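Local structure of lantibiotic dehydratase (Microbispora corallina, 5EHK) at residues L512-S516 with A517-R521; S530-A533 with G534-L537; D742-H745 with R746-L749. The protein probably dehydrates serine and threonine residues of the precursor peptide of the lantibiotic NAI-107, in a reaction that depends on aminoacylated tRNA, most likely glutamyl-tRNA. All coordinates share one frame; numbering follows the deposited sequence.

Contact 1: L512-S516 with A517-R521; sequences LDELS and AGTFR
L515 and F520, together with E514 and T519, meet across a Schellman motif that ends the short helix 512-516, in the connection between the antiparallel strands 500-508 and 521-524. The defining pair of bonds runs back into the last turn: T519 N donates to E514 O at 2.9 Å, and G518 N donates to L515 O at 2.7 Å. Between them G518 takes a positive phi of 105°, which reverses the chain and releases it from the helical path. A517 N still follows the helical pattern, donating to D513 O at 3.2 Å, with a weak second branch to E514 O.

On the inner side of the turn, L515 CG lies 4.1 Å from F520 CB. Two torsions bring these groups together: L515 carries CG anti to its N (chi1 -165°), and F520 holds its ring carbon CG between N and the carbonyl carbon (chi1 69°). The same pair extends into the domain, because L515 rests on V382 and F520 on V381, V382 and E385 of helix 380-395. On the outer side, E514 and T519 run alongside each other in the same direction, OE2 of E514 reaching to 4.2 Å from CG2 of T519. S516 turns back on the helix, its OG donating to L512 O at 3.0 Å while S516 N reaches that oxygen from the opposite face.

Beyond the turn R521 pairs through its backbone with V508, so the chain passes directly from helix end to strand. The chemistry implies a backbone-capped helix end: the late carbonyls of E514 and L515 find donors in the reversing chain, while the apolar pair packs the exit against helix 380-395 and, on the more exposed side, a carboxylate oxygen runs beside a methyl group.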
ATOM      1  N   LEU A 512     -48.147  22.554   5.270  1.00 41.01           N
ATOM      2  CA  LEU A 512     -47.844  23.080   3.929  1.00 40.17           C
ATOM      3  C   LEU A 512     -47.580  24.577   3.940  1.00 42.58           C
ATOM      4  O   LEU A 512     -46.732  25.079   3.198  1.00 39.52           O
ATOM      5  CB  LEU A 512     -48.977  22.798   2.935  1.00 40.28           C
ATOM      6  CG  LEU A 512     -49.066  21.429   2.256  1.00 46.18           C
ATOM      7  CD1 LEU A 512     -49.951  21.496   1.005  1.00 38.04           C
ATOM      8  CD2 LEU A 512     -47.676  20.875   1.944  1.00 37.99           C
ATOM      9  N   ASP A 513     -48.296  25.278   4.813  1.00 45.12           N
ATOM     10  CA  ASP A 513     -48.286  26.734   4.815  1.00 46.20           C
ATOM     11  C   ASP A 513     -47.068  27.282   5.556  1.00 39.75           C
ATOM     12  O   ASP A 513     -46.431  28.240   5.090  1.00 39.56           O
ATOM     13  CB  ASP A 513     -49.603  27.279   5.389  1.00 43.33           C
ATOM     14  CG  ASP A 513     -50.829  26.699   4.684  1.00 47.69           C
ATOM     15  OD1 ASP A 513     -50.869  25.458   4.466  1.00 45.99           O
ATOM     16  OD2 ASP A 513     -51.750  27.479   4.352  1.00 45.25           O
ATOM     17  N   GLU A 514     -46.708  26.667   6.679  1.00 32.47           N
ATOM     18  CA  GLU A 514     -45.498  27.110   7.355  1.00 40.24           C
ATOM     19  C   GLU A 514     -44.263  26.825   6.472  1.00 46.10           C
ATOM     20  O   GLU A 514     -43.241  27.532   6.546  1.00 39.33           O
ATOM     21  CB  GLU A 514     -45.362  26.457   8.728  1.00 38.41           C
ATOM     22  CG  GLU A 514     -46.416  26.902   9.727  1.00 37.07           C
ATOM     23  CD  GLU A 514     -46.111  26.478  11.163  1.00 36.94           C
ATOM     24  OE1 GLU A 514     -46.857  25.623  11.688  1.00 34.81           O
ATOM     25  OE2 GLU A 514     -45.130  26.996  11.761  1.00 32.24           O
ATOM     26  N   LEU A 515     -44.389  25.808   5.616  1.00 39.52           N
ATOM     27  CA  LEU A 515     -43.370  25.478   4.635  1.00 38.56           C
ATOM     28  C   LEU A 515     -43.208  26.657   3.710  1.00 42.05           C
ATOM     29  O   LEU A 515     -42.092  27.145   3.492  1.00 44.13           O
ATOM     30  CB  LEU A 515     -43.764  24.239   3.821  1.00 42.98           C
ATOM     31  CG  LEU A 515     -42.704  23.513   2.968  1.00 36.48           C
ATOM     32  CD1 LEU A 515     -43.279  22.222   2.441  1.00 37.97           C
ATOM     33  CD2 LEU A 515     -42.192  24.340   1.809  1.00 33.12           C
ATOM     34  N   SER A 516     -44.334  27.086   3.145  1.00 43.31           N
ATOM     35  CA  SER A 516     -44.366  28.161   2.161  1.00 40.16           C
ATOM     36  C   SER A 516     -43.636  29.368   2.719  1.00 39.95           C
ATOM     37  O   SER A 516     -43.001  30.118   1.977  1.00 35.25           O
ATOM     38  CB  SER A 516     -45.810  28.541   1.871  1.00 43.92           C
ATOM     39  OG  SER A 516     -46.529  27.435   1.362  1.00 48.23           O
ATOM     40  N   ALA A 517     -43.726  29.522   4.043  1.00 47.08           N
ATOM     41  CA  ALA A 517     -43.137  30.644   4.767  1.00 44.19           C
ATOM     42  C   ALA A 517     -41.684  30.421   5.203  1.00 44.08           C
ATOM     43  O   ALA A 517     -41.025  31.346   5.697  1.00 38.25           O
ATOM     44  CB  ALA A 517     -44.009  30.989   5.963  1.00 46.75           C
ATOM     45  N   GLY A 518     -41.178  29.206   5.005  1.00 44.06           N
ATOM     46  CA  GLY A 518     -39.767  28.948   5.230  1.00 43.47           C
ATOM     47  C   GLY A 518     -39.432  28.182   6.491  1.00 45.41           C
ATOM     48  O   GLY A 518     -38.257  28.008   6.842  1.00 43.40           O
ATOM     49  N   THR A 519     -40.465  27.713   7.177  1.00 48.59           N
ATOM     50  CA  THR A 519     -40.251  26.843   8.325  1.00 50.40           C
ATOM     51  C   THR A 519     -40.328  25.396   7.847  1.00 46.05           C
ATOM     52  O   THR A 519     -41.397  24.774   7.785  1.00 38.20           O
ATOM     53  CB  THR A 519     -41.214  27.168   9.497  1.00 50.94           C
ATOM     54  OG1 THR A 519     -40.732  28.344  10.168  1.00 55.12           O
ATOM     55  CG2 THR A 519     -41.272  26.020  10.517  1.00 38.75           C
ATOM     56  N   PHE A 520     -39.159  24.901   7.446  1.00 49.59           N
ATOM     57  CA  PHE A 520     -39.013  23.550   6.923  1.00 40.10           C
ATOM     58  C   PHE A 520     -37.569  23.099   7.061  1.00 38.01           C
ATOM     59  O   PHE A 520     -36.662  23.898   7.334  1.00 35.76           O
ATOM     60  CB  PHE A 520     -39.430  23.466   5.453  1.00 30.30           C
ATOM     61  CG  PHE A 520     -38.495  24.172   4.525  1.00 36.12           C
ATOM     62  CD1 PHE A 520     -37.470  23.486   3.897  1.00 33.74           C
ATOM     63  CD2 PHE A 520     -38.624  25.525   4.288  1.00 37.83           C
ATOM     64  CE1 PHE A 520     -36.604  24.138   3.064  1.00 31.80           C
ATOM     65  CE2 PHE A 520     -37.761  26.178   3.442  1.00 34.97           C
ATOM     66  CZ  PHE A 520     -36.749  25.485   2.833  1.00 37.04           C
ATOM     67  N   ARG A 521     -37.367  21.805   6.870  1.00 35.11           N
ATOM     68  CA  ARG A 521     -36.037  21.245   6.830  1.00 32.69           C
ATOM     69  C   ARG A 521     -35.891  20.454   5.539  1.00 28.78           C
ATOM     70  O   ARG A 521     -36.829  19.779   5.123  1.00 30.71           O
ATOM     71  CB  ARG A 521     -35.811  20.342   8.048  1.00 32.02           C
ATOM     72  CG  ARG A 521     -34.790  20.880   9.049  1.00 28.10           C
ATOM     73  CD  ARG A 521     -35.171  22.252   9.518  1.00 37.71           C
ATOM     74  NE  ARG A 521     -34.487  22.649  10.744  1.00 46.88           N
ATOM     75  CZ  ARG A 521     -34.622  23.845  11.310  1.00 44.79           C
ATOM     76  NH1 ARG A 521     -35.419  24.743  10.760  1.00 42.49           N
ATOM     77  NH2 ARG A 521     -33.978  24.140  12.430  1.00 47.63           N
TER

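Contact 2: S530-A533 with G534-L537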
ATOM      1  N   SER A 530     -26.482  10.580  -7.876  1.00 26.29           N
ATOM      2  CA  SER A 530     -26.080  10.289  -9.232  1.00 19.69           C
ATOM      3  C   SER A 530     -25.209  11.415  -9.793  1.00 22.27           C
ATOM      4  O   SER A 530     -25.107  12.490  -9.188  1.00 20.07           O
ATOM      5  CB  SER A 530     -27.314  10.071 -10.089  1.00 17.27           C
ATOM      6  OG  SER A 530     -27.563  11.208 -10.883  1.00 16.50           O
ATOM      7  N   HIS A 531     -24.549  11.173 -10.922  1.00 14.95           N
ATOM      8  CA  HIS A 531     -23.779  12.240 -11.526  1.00 12.46           C
ATOM      9  C   HIS A 531     -24.376  12.687 -12.853  1.00 14.35           C
ATOM     10  O   HIS A 531     -23.746  13.422 -13.621  1.00 14.48           O
ATOM     11  CB  HIS A 531     -22.334  11.801 -11.681  1.00 15.13           C
ATOM     12  CG  HIS A 531     -21.628  11.664 -10.372  1.00 21.59           C
ATOM     13  ND1 HIS A 531     -21.390  12.741  -9.539  1.00 23.57           N
ATOM     14  CD2 HIS A 531     -21.151  10.574  -9.725  1.00 16.43           C
ATOM     15  CE1 HIS A 531     -20.782  12.320  -8.443  1.00 19.59           C
ATOM     16  NE2 HIS A 531     -20.632  11.010  -8.528  1.00 23.29           N
ATOM     17  N   HIS A 532     -25.628  12.300 -13.087  1.00 15.94           N
ATOM     18  CA  HIS A 532     -26.326  12.648 -14.326  1.00 15.63           C
ATOM     19  C   HIS A 532     -27.761  13.129 -14.104  1.00 14.57           C
ATOM     20  O   HIS A 532     -28.596  12.391 -13.589  1.00 18.35           O
ATOM     21  CB  HIS A 532     -26.369  11.440 -15.244  1.00 13.81           C
ATOM     22  CG  HIS A 532     -27.027  11.713 -16.554  1.00 12.80           C
ATOM     23  ND1 HIS A 532     -26.375  12.345 -17.594  1.00 11.51           N
ATOM     24  CD2 HIS A 532     -28.286  11.475 -16.985  1.00 12.83           C
ATOM     25  CE1 HIS A 532     -27.198  12.452 -18.622  1.00 13.75           C
ATOM     26  NE2 HIS A 532     -28.366  11.938 -18.276  1.00 14.79           N
ATOM     27  N   ALA A 533     -28.055  14.364 -14.476  1.00 12.79           N
ATOM     28  CA  ALA A 533     -29.443  14.855 -14.411  1.00 13.85           C
ATOM     29  C   ALA A 533     -30.373  13.989 -15.263  1.00 15.33           C
ATOM     30  O   ALA A 533     -30.207  13.929 -16.483  1.00 19.12           O
ATOM     31  CB  ALA A 533     -29.511  16.284 -14.880  1.00 11.72           C
ATOM     32  N   GLY A 534     -31.297  13.265 -14.637  1.00 12.95           N
ATOM     33  CA  GLY A 534     -32.179  12.391 -15.403  1.00 17.38           C
ATOM     34  C   GLY A 534     -31.983  10.885 -15.177  1.00 23.62           C
ATOM     35  O   GLY A 534     -32.842  10.064 -15.550  1.00 20.87           O
ATOM     36  N   ALA A 535     -30.854  10.511 -14.567  1.00 17.39           N
ATOM     37  CA  ALA A 535     -30.528   9.103 -14.403  1.00 16.95           C
ATOM     38  C   ALA A 535     -31.555   8.384 -13.539  1.00 19.61           C
ATOM     39  O   ALA A 535     -32.000   7.289 -13.889  1.00 15.41           O
ATOM     40  CB  ALA A 535     -29.140   8.948 -13.808  1.00 17.96           C
ATOM     41  N   THR A 536     -31.928   9.003 -12.417  1.00 17.90           N
ATOM     42  CA  THR A 536     -32.865   8.370 -11.503  1.00 20.10           C
ATOM     43  C   THR A 536     -34.270   8.296 -12.111  1.00 21.48           C
ATOM     44  O   THR A 536     -35.005   7.339 -11.887  1.00 20.38           O
ATOM     45  CB  THR A 536     -32.935   9.106 -10.143  1.00 20.01           C
ATOM     46  OG1 THR A 536     -31.639   9.117  -9.537  1.00 22.77           O
ATOM     47  CG2 THR A 536     -33.915   8.402  -9.193  1.00 19.60           C
ATOM     48  N   LEU A 537     -34.629   9.295 -12.906  1.00 22.92           N
ATOM     49  CA  LEU A 537     -35.969   9.361 -13.477  1.00 23.88           C
ATOM     50  C   LEU A 537     -36.119   8.351 -14.616  1.00 25.26           C
ATOM     51  O   LEU A 537     -37.230   7.952 -14.981  1.00 22.56           O
ATOM     52  CB  LEU A 537     -36.265  10.779 -13.978  1.00 24.73           C
ATOM     53  CG  LEU A 537     -36.432  11.927 -12.971  1.00 28.50           C
ATOM     54  CD1 LEU A 537     -35.175  12.265 -12.185  1.00 25.51           C
ATOM     55  CD2 LEU A 537     -36.896  13.151 -13.704  1.00 33.44           C
TER
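H532 to A535 form a type II beta turn, closed by a nearly straight hydrogen bond from A535 N to H532 O (3.1 Å, 168°) and turned at G534, whose phi is 112°. The turn lies in a largely buried part of the loop between strand 521-524 and helix 545-556, and an ST turn precedes it: S530 OG accepts from H532 N at 3.1 Å, so two successive bends are fixed by short-range bonds that both involve H532.

Across the turn, H532 and A535 bring their CB atoms to 4.0 Å. The imidazole extends with CG anti to the backbone N (chi1 -178°), which turns its CD2 edge to the G534-A535 peptide; A535 N and G534 C lie near the ring plane, with CD2 3.7 Å from A535 N. Its far nitrogen, NE2, is hydrogen-bonded to Q555 OE1 on helix 545-556, and this bond would limit rotation of the ring. The methyl of A535 is shared, since S530 OG also approaches its CB, at 4.0 Å.

From strand 500-508, E502 OE2 accepts from G534 N and S500 OG pairs with A533 N, while A533 packs on W9 of strand 6-17 and P789 of strand 785-792. A single carboxylate oxygen, E502 OE1, is hydrogen-bonded to the hydroxyls of both S530 and T536.

Contact 3: D742-H745 with R746-L749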
ATOM      1  N   ASP A 742     -43.490   0.113  20.295  1.00 51.59           N
ATOM      2  CA  ASP A 742     -44.146  -1.083  19.795  1.00 50.07           C
ATOM      3  C   ASP A 742     -43.391  -2.375  20.137  1.00 46.78           C
ATOM      4  O   ASP A 742     -42.179  -2.461  19.972  1.00 51.38           O
ATOM      5  CB  ASP A 742     -44.347  -0.962  18.293  1.00 41.06           C
ATOM      6  CG  ASP A 742     -45.277  -2.009  17.749  1.00 41.60           C
ATOM      7  OD1 ASP A 742     -45.170  -3.186  18.141  1.00 45.10           O
ATOM      8  OD2 ASP A 742     -46.138  -1.649  16.932  1.00 49.46           O
ATOM      9  N   ALA A 743     -44.122  -3.374  20.624  1.00 50.16           N
ATOM     10  CA  ALA A 743     -43.510  -4.637  21.042  1.00 57.42           C
ATOM     11  C   ALA A 743     -43.079  -5.486  19.846  1.00 49.19           C
ATOM     12  O   ALA A 743     -42.030  -6.126  19.889  1.00 45.52           O
ATOM     13  CB  ALA A 743     -44.464  -5.431  21.960  1.00 51.68           C
ATOM     14  N   TRP A 744     -43.881  -5.486  18.783  1.00 48.93           N
ATOM     15  CA  TRP A 744     -43.490  -6.148  17.537  1.00 51.48           C
ATOM     16  C   TRP A 744     -42.252  -5.515  16.875  1.00 51.34           C
ATOM     17  O   TRP A 744     -41.349  -6.230  16.432  1.00 51.67           O
ATOM     18  CB  TRP A 744     -44.623  -6.158  16.510  1.00 50.16           C
ATOM     19  CG  TRP A 744     -45.653  -7.238  16.632  1.00 57.64           C
ATOM     20  CD1 TRP A 744     -46.999  -7.072  16.762  1.00 58.81           C
ATOM     21  CD2 TRP A 744     -45.423  -8.653  16.605  1.00 61.84           C
ATOM     22  NE1 TRP A 744     -47.625  -8.293  16.804  1.00 57.76           N
ATOM     23  CE2 TRP A 744     -46.681  -9.281  16.723  1.00 60.24           C
ATOM     24  CE3 TRP A 744     -44.279  -9.450  16.488  1.00 52.00           C
ATOM     25  CZ2 TRP A 744     -46.828 -10.666  16.733  1.00 63.09           C
ATOM     26  CZ3 TRP A 744     -44.427 -10.820  16.499  1.00 60.99           C
ATOM     27  CH2 TRP A 744     -45.694 -11.417  16.620  1.00 65.58           C
ATOM     28  N   HIS A 745     -42.222  -4.185  16.793  1.00 42.04           N
ATOM     29  CA  HIS A 745     -41.065  -3.489  16.239  1.00 43.19           C
ATOM     30  C   HIS A 745     -39.812  -3.757  17.086  1.00 51.71           C
ATOM     31  O   HIS A 745     -38.696  -3.810  16.556  1.00 53.98           O
ATOM     32  CB  HIS A 745     -41.312  -1.986  16.091  1.00 34.68           C
ATOM     33  CG  HIS A 745     -42.359  -1.640  15.076  1.00 39.87           C
ATOM     34  ND1 HIS A 745     -42.523  -0.364  14.579  1.00 40.27           N
ATOM     35  CD2 HIS A 745     -43.326  -2.394  14.496  1.00 41.69           C
ATOM     36  CE1 HIS A 745     -43.524  -0.351  13.716  1.00 37.00           C
ATOM     37  NE2 HIS A 745     -44.032  -1.570  13.649  1.00 33.43           N
ATOM     38  N   ARG A 746     -39.991  -3.925  18.394  1.00 49.40           N
ATOM     39  CA  ARG A 746     -38.852  -4.188  19.275  1.00 51.45           C
ATOM     40  C   ARG A 746     -38.213  -5.566  19.056  1.00 47.39           C
ATOM     41  O   ARG A 746     -37.033  -5.760  19.349  1.00 47.03           O
ATOM     42  CB  ARG A 746     -39.240  -4.008  20.745  1.00 52.14           C
ATOM     43  CG  ARG A 746     -39.016  -2.603  21.275  1.00 56.04           C
ATOM     44  CD  ARG A 746     -39.394  -2.520  22.735  1.00 57.63           C
ATOM     45  NE  ARG A 746     -40.796  -2.873  22.922  1.00 59.81           N
ATOM     46  CZ  ARG A 746     -41.384  -2.988  24.108  1.00 67.44           C
ATOM     47  NH1 ARG A 746     -40.682  -2.786  25.219  1.00 66.22           N
ATOM     48  NH2 ARG A 746     -42.673  -3.310  24.184  1.00 62.73           N
ATOM     49  N   VAL A 747     -38.989  -6.525  18.555  1.00 47.41           N
ATOM     50  CA  VAL A 747     -38.437  -7.844  18.269  1.00 47.90           C
ATOM     51  C   VAL A 747     -37.936  -7.877  16.846  1.00 44.97           C
ATOM     52  O   VAL A 747     -37.042  -8.630  16.515  1.00 46.30           O
ATOM     53  CB  VAL A 747     -39.453  -8.993  18.487  1.00 52.99           C
ATOM     54  CG1 VAL A 747     -40.287  -8.754  19.745  1.00 49.62           C
ATOM     55  CG2 VAL A 747     -40.342  -9.179  17.262  1.00 54.46           C
ATOM     56  N   LEU A 748     -38.523  -7.042  16.002  1.00 48.16           N
ATOM     57  CA  LEU A 748     -38.091  -6.938  14.625  1.00 46.02           C
ATOM     58  C   LEU A 748     -36.679  -6.367  14.569  1.00 48.16           C
ATOM     59  O   LEU A 748     -35.865  -6.772  13.730  1.00 45.34           O
ATOM     60  CB  LEU A 748     -39.065  -6.079  13.822  1.00 44.59           C
ATOM     61  CG  LEU A 748     -38.817  -6.095  12.313  1.00 49.89           C
ATOM     62  CD1 LEU A 748     -39.141  -7.453  11.715  1.00 45.59           C
ATOM     63  CD2 LEU A 748     -39.638  -5.009  11.651  1.00 47.93           C
ATOM     64  N   LEU A 749     -36.401  -5.426  15.469  1.00 44.79           N
ATOM     65  CA  LEU A 749     -35.085  -4.811  15.566  1.00 40.10           C
ATOM     66  C   LEU A 749     -34.069  -5.833  16.041  1.00 45.00           C
ATOM     67  O   LEU A 749     -32.899  -5.767  15.672  1.00 51.02           O
ATOM     68  CB  LEU A 749     -35.096  -3.607  16.511  1.00 39.42           C
ATOM     69  CG  LEU A 749     -33.732  -2.968  16.819  1.00 33.58           C
ATOM     70  CD1 LEU A 749     -33.254  -2.153  15.653  1.00 27.58           C
ATOM     71  CD2 LEU A 749     -33.753  -2.117  18.083  1.00 40.96           C
TER
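R746 folds back on D742 and A743, donating to D742 O through both its backbone N, at 3.1 Å, and its side-chain NE, at 3.3 Å, the two donors coming from opposite faces of the carbonyl plane. A bend in the arginine chain at chi3 (-59°) swings NE round to this oxygen, which lies near the guanidinium plane. A743 CA lies at the guanidinium edge, and A743 CB is 3.6 Å from R746 NH2. NH1 forms a salt bridge with D711 OD2 on helix 707-721. Further backbone bonds carry the helix onward: L748 N to W744 O, with V747 N as a second donor to that oxygen, and L749 N to H745 O.

These bonds build the first turns of helix 743-755, with D742 as its N-cap. D742 OD1 accepts from the first-turn amides of W744 and H745, both weakly. The other carboxylate oxygen, OD2, stands 3.8 Å above one face of the H745 ring, offset toward the rim, while H745 ND1 is held by D739 N of the preceding strand.

Among the apolar contacts, W744 and V747 lie alongside each other, V747 CG2 meeting the indole at its edge, 4.0 Å from CE3. L748 packs on R131 and I134 of helix 119-138, and L749 on W710 and L714.

How the contacts relate
Along the chain the three contacts come in series, as a helix end, a beta turn within a loop and a helix start, and none nests within or crosses another. Contact 1 ends a helix and delivers the chain to strand 521-524; contact 2 follows in the loop beyond that strand, deeper in the molecule. Strand 500-508 serves both, pairing with the exit of contact 1 through V508 and supplying E502 to contact 2. Contact 3, much later, starts helix 743-755, which follows strand 735-739 and leads toward strand 760-763; strand 685-693 pairs with both 760-763 and 521-524. The centres of contacts 1 and 2 are about 27 Å apart, and contact 3 touches neither.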